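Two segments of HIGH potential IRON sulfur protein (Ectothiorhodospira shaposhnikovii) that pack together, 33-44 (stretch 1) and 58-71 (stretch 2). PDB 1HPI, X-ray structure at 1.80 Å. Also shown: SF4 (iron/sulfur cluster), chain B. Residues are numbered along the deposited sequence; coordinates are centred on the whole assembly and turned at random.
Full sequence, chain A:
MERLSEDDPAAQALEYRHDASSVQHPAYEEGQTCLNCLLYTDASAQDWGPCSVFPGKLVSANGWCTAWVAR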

# COMPACT_ATOMS: atom_id res chain seq x y z
N THR A 33 1.13 7.60 0.64
CA THR A 33 0.20 6.58 1.09
C THR A 33 -0.35 5.86 -0.13
O THR A 33 -0.20 6.32 -1.27
CB THR A 33 -1.01 7.13 1.89
OG1 THR A 33 -1.78 7.95 1.03
CG2 THR A 33 -0.57 7.91 3.12
N CYS A 34 -1.02 4.72 0.11
CA CYS A 34 -1.58 3.98 -0.99
C CYS A 34 -2.56 4.89 -1.70
O CYS A 34 -2.65 4.93 -2.92
CB CYS A 34 -2.32 2.72 -0.51
SG CYS A 34 -1.19 1.49 0.16
N LEU A 35 -3.31 5.65 -0.89
CA LEU A 35 -4.29 6.57 -1.43
C LEU A 35 -3.75 7.48 -2.52
O LEU A 35 -4.44 7.75 -3.50
CB LEU A 35 -5.07 7.31 -0.33
CG LEU A 35 -6.36 7.99 -0.81
CD1 LEU A 35 -7.33 6.99 -1.43
CD2 LEU A 35 -7.03 8.65 0.38
N ASN A 36 -2.51 7.96 -2.39
CA ASN A 36 -1.98 8.82 -3.43
C ASN A 36 -0.97 8.11 -4.34
O ASN A 36 -0.16 8.74 -5.02
CB ASN A 36 -1.43 10.13 -2.86
CG ASN A 36 -0.36 9.94 -1.80
OD1 ASN A 36 0.33 8.91 -1.75
ND2 ASN A 36 -0.18 10.95 -0.96
N CYS A 37 -1.03 6.78 -4.35
CA CYS A 37 -0.14 5.98 -5.16
C CYS A 37 -0.76 5.63 -6.51
O CYS A 37 -1.91 5.24 -6.60
CB CYS A 37 0.19 4.66 -4.42
SG CYS A 37 1.28 3.55 -5.34
N LEU A 38 0.01 5.76 -7.58
CA LEU A 38 -0.46 5.45 -8.90
C LEU A 38 -1.00 4.02 -9.05
O LEU A 38 -1.90 3.79 -9.86
CB LEU A 38 0.75 5.64 -9.84
CG LEU A 38 0.48 5.33 -11.30
CD1 LEU A 38 -0.53 6.33 -11.84
CD2 LEU A 38 1.77 5.48 -12.08
N LEU A 39 -0.47 3.03 -8.30
CA LEU A 39 -0.89 1.63 -8.38
C LEU A 39 -2.19 1.28 -7.65
O LEU A 39 -2.69 0.15 -7.74
CB LEU A 39 0.26 0.64 -8.09
CG LEU A 39 1.57 1.00 -8.79
CD1 LEU A 39 2.65 -0.02 -8.48
CD2 LEU A 39 1.37 1.11 -10.29
N TYR A 40 -2.71 2.26 -6.91
CA TYR A 40 -3.95 2.14 -6.15
C TYR A 40 -5.00 2.56 -7.15
O TYR A 40 -5.23 3.74 -7.42
CB TYR A 40 -3.92 3.06 -4.91
CG TYR A 40 -4.97 2.82 -3.85
CD1 TYR A 40 -4.97 1.71 -3.01
CD2 TYR A 40 -5.98 3.77 -3.69
CE1 TYR A 40 -5.94 1.54 -2.02
CE2 TYR A 40 -6.97 3.61 -2.71
CZ TYR A 40 -6.95 2.49 -1.87
OH TYR A 40 -7.90 2.32 -0.90
N THR A 41 -5.58 1.53 -7.73
CA THR A 41 -6.57 1.68 -8.77
C THR A 41 -7.82 2.48 -8.58
O THR A 41 -8.27 3.15 -9.50
CB THR A 41 -6.66 0.52 -9.75
OG1 THR A 41 -7.22 -0.57 -9.05
CG2 THR A 41 -5.27 0.16 -10.26
N ASP A 42 -8.40 2.42 -7.41
CA ASP A 42 -9.61 3.18 -7.20
C ASP A 42 -9.26 4.33 -6.30
O ASP A 42 -9.20 4.15 -5.09
CB ASP A 42 -10.63 2.29 -6.51
CG ASP A 42 -11.98 2.93 -6.45
OD1 ASP A 42 -11.98 4.19 -6.79
OD2 ASP A 42 -12.97 2.32 -6.11
N ALA A 43 -9.04 5.49 -6.91
CA ALA A 43 -8.67 6.67 -6.16
C ALA A 43 -9.70 7.09 -5.15
O ALA A 43 -9.43 7.87 -4.25
CB ALA A 43 -8.26 7.82 -7.06
N SER A 44 -10.89 6.56 -5.32
CA SER A 44 -11.91 6.96 -4.40
C SER A 44 -12.12 5.96 -3.28
O SER A 44 -12.96 6.17 -2.42
CB SER A 44 -13.18 7.34 -5.13
OG SER A 44 -13.81 6.16 -5.58
N LEU A 58 -6.80 -6.48 -1.32
CA LEU A 58 -7.22 -5.13 -1.00
C LEU A 58 -6.13 -4.58 -0.08
O LEU A 58 -5.74 -5.27 0.87
CB LEU A 58 -8.54 -5.03 -0.20
CG LEU A 58 -9.77 -5.48 -0.99
CD1 LEU A 58 -10.99 -5.42 -0.09
CD2 LEU A 58 -9.96 -4.57 -2.20
N VAL A 59 -5.64 -3.37 -0.34
CA VAL A 59 -4.61 -2.79 0.52
C VAL A 59 -5.21 -1.62 1.28
O VAL A 59 -6.23 -1.07 0.86
CB VAL A 59 -3.35 -2.37 -0.23
CG1 VAL A 59 -2.80 -3.58 -0.98
CG2 VAL A 59 -3.65 -1.23 -1.19
N SER A 60 -4.58 -1.23 2.39
CA SER A 60 -5.03 -0.12 3.20
C SER A 60 -4.79 1.23 2.52
O SER A 60 -3.68 1.53 2.10
CB SER A 60 -4.28 -0.19 4.51
OG SER A 60 -4.51 1.00 5.24
N ALA A 61 -5.83 2.07 2.41
CA ALA A 61 -5.64 3.37 1.78
C ALA A 61 -4.59 4.21 2.52
O ALA A 61 -3.94 5.11 1.98
CB ALA A 61 -6.97 4.11 1.73
N ASN A 62 -4.41 3.91 3.80
CA ASN A 62 -3.43 4.65 4.58
C ASN A 62 -2.09 3.96 4.67
O ASN A 62 -1.24 4.39 5.46
CB ASN A 62 -3.89 4.82 6.04
CG ASN A 62 -5.29 5.36 6.13
OD1 ASN A 62 -6.19 4.68 6.64
ND2 ASN A 62 -5.47 6.57 5.61
N GLY A 63 -1.90 2.90 3.90
CA GLY A 63 -0.65 2.13 3.91
C GLY A 63 0.47 2.63 3.00
O GLY A 63 0.43 3.75 2.49
N TRP A 64 1.47 1.78 2.82
CA TRP A 64 2.62 2.11 2.00
C TRP A 64 3.46 0.87 1.74
O TRP A 64 3.44 -0.05 2.54
CB TRP A 64 3.52 3.11 2.79
CG TRP A 64 4.70 3.63 2.02
CD1 TRP A 64 4.71 4.74 1.24
CD2 TRP A 64 6.02 3.08 1.96
NE1 TRP A 64 5.95 4.92 0.69
CE2 TRP A 64 6.78 3.92 1.12
CE3 TRP A 64 6.63 1.97 2.53
CZ2 TRP A 64 8.13 3.66 0.85
CZ3 TRP A 64 7.95 1.72 2.26
CH2 TRP A 64 8.70 2.55 1.43
N CYS A 65 4.22 0.86 0.66
CA CYS A 65 5.11 -0.23 0.32
C CYS A 65 6.18 0.39 -0.55
O CYS A 65 6.02 1.53 -1.03
CB CYS A 65 4.47 -1.48 -0.32
SG CYS A 65 4.20 -1.33 -2.11
N THR A 66 7.27 -0.34 -0.77
CA THR A 66 8.38 0.15 -1.58
C THR A 66 8.05 0.46 -3.03
O THR A 66 8.81 1.18 -3.71
CB THR A 66 9.63 -0.75 -1.46
OG1 THR A 66 9.33 -2.04 -1.98
CG2 THR A 66 10.12 -0.86 -0.02
N ALA A 67 6.93 -0.07 -3.52
CA ALA A 67 6.53 0.19 -4.89
C ALA A 67 5.76 1.51 -5.00
O ALA A 67 5.25 1.85 -6.06
CB ALA A 67 5.76 -0.96 -5.50
N TRP A 68 5.66 2.28 -3.91
CA TRP A 68 4.95 3.54 -3.99
C TRP A 68 5.48 4.46 -5.08
O TRP A 68 6.69 4.66 -5.24
CB TRP A 68 4.98 4.31 -2.65
CG TRP A 68 4.13 5.53 -2.73
CD1 TRP A 68 2.82 5.62 -2.36
CD2 TRP A 68 4.50 6.83 -3.20
NE1 TRP A 68 2.36 6.89 -2.59
CE2 TRP A 68 3.36 7.66 -3.09
CE3 TRP A 68 5.69 7.38 -3.70
CZ2 TRP A 68 3.40 9.00 -3.47
CZ3 TRP A 68 5.72 8.71 -4.07
CH2 TRP A 68 4.58 9.51 -3.96
N VAL A 69 4.55 5.03 -5.85
CA VAL A 69 4.89 5.94 -6.93
C VAL A 69 3.76 6.99 -7.04
O VAL A 69 2.58 6.67 -6.98
CB VAL A 69 5.30 5.21 -8.22
CG1 VAL A 69 4.19 4.31 -8.71
CG2 VAL A 69 5.70 6.16 -9.34
N ALA A 70 4.11 8.27 -7.16
CA ALA A 70 3.10 9.31 -7.24
C ALA A 70 2.14 9.17 -8.39
O ALA A 70 2.48 8.77 -9.50
CB ALA A 70 3.72 10.69 -7.37
N ARG A 71 0.92 9.56 -8.10
CA ARG A 71 -0.14 9.53 -9.08
C ARG A 71 0.16 10.63 -10.09
O ARG A 71 -0.18 10.46 -11.28
CB ARG A 71 -1.47 9.77 -8.39
CG ARG A 71 -2.62 8.92 -8.88
CD ARG A 71 -3.89 9.38 -8.18
NE ARG A 71 -4.24 8.53 -7.06
CZ ARG A 71 -4.49 7.24 -7.24
NH1 ARG A 71 -4.42 6.70 -8.46
NH2 ARG A 71 -4.82 6.46 -6.22
OXT ARG A 71 0.75 11.66 -9.67
FE1 SF4 B . 0.04 0.93 -1.63
FE2 SF4 B . 1.15 1.80 -3.97
FE3 SF4 B . 0.06 -0.70 -3.78
FE4 SF4 B . 2.36 -0.13 -2.44
S1 SF4 B . 2.06 -0.09 -4.67
S2 SF4 B . 0.58 -1.23 -1.63
S3 SF4 B . 2.03 2.01 -1.92
S4 SF4 B . -1.02 1.27 -3.53
O HOH W 1 0.66 11.36 -5.70

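Backbone hydrogen bonds join the stretches at two places. Leu-35 N donates to Ala-61 O at 3.0 Å, and beside it Cys-34 N makes a weak bond to Gly-63 O, also 3.0 Å. Farther along, Leu-38 N donates to Val-69 O at 2.8 Å. This bond is nearly straight, with an angle of 171°, and accompanies a single beta bridge between Cys-37 and Ala-70.

Side chains add polar links. Trp-68 NE1 lies 2.9 Å from Thr-33 O and 3.0 Å from Asn-36 OD1, and its one hydrogen is shared between these acceptors. Arg-71 reaches back over stretch 1. Its NH2 donates to Leu-35 O and to Tyr-40 O, each at 3.0 Å, and its NH1 donates to Tyr-40 O at 3.2 Å. Both oxygens lie near the guanidinium plane, where its N-H bonds point. Ala-43 CB and Cys-37 O lie over opposite faces.

Apolar contacts add to the packing. Tyr-40 CE1 meets Val-59 CG2 at 3.7 Å, and Leu-38 CB meets Val-69 CG1 at 3.9 Å. Cys-37 CB lies 3.5 Å from Trp-68 CD1.

The iron-sulfur cluster ties both stretches together. Cys-34 SG binds FE1, Cys-37 SG binds FE2 and Cys-65 SG binds FE4, each at 2.2 Å.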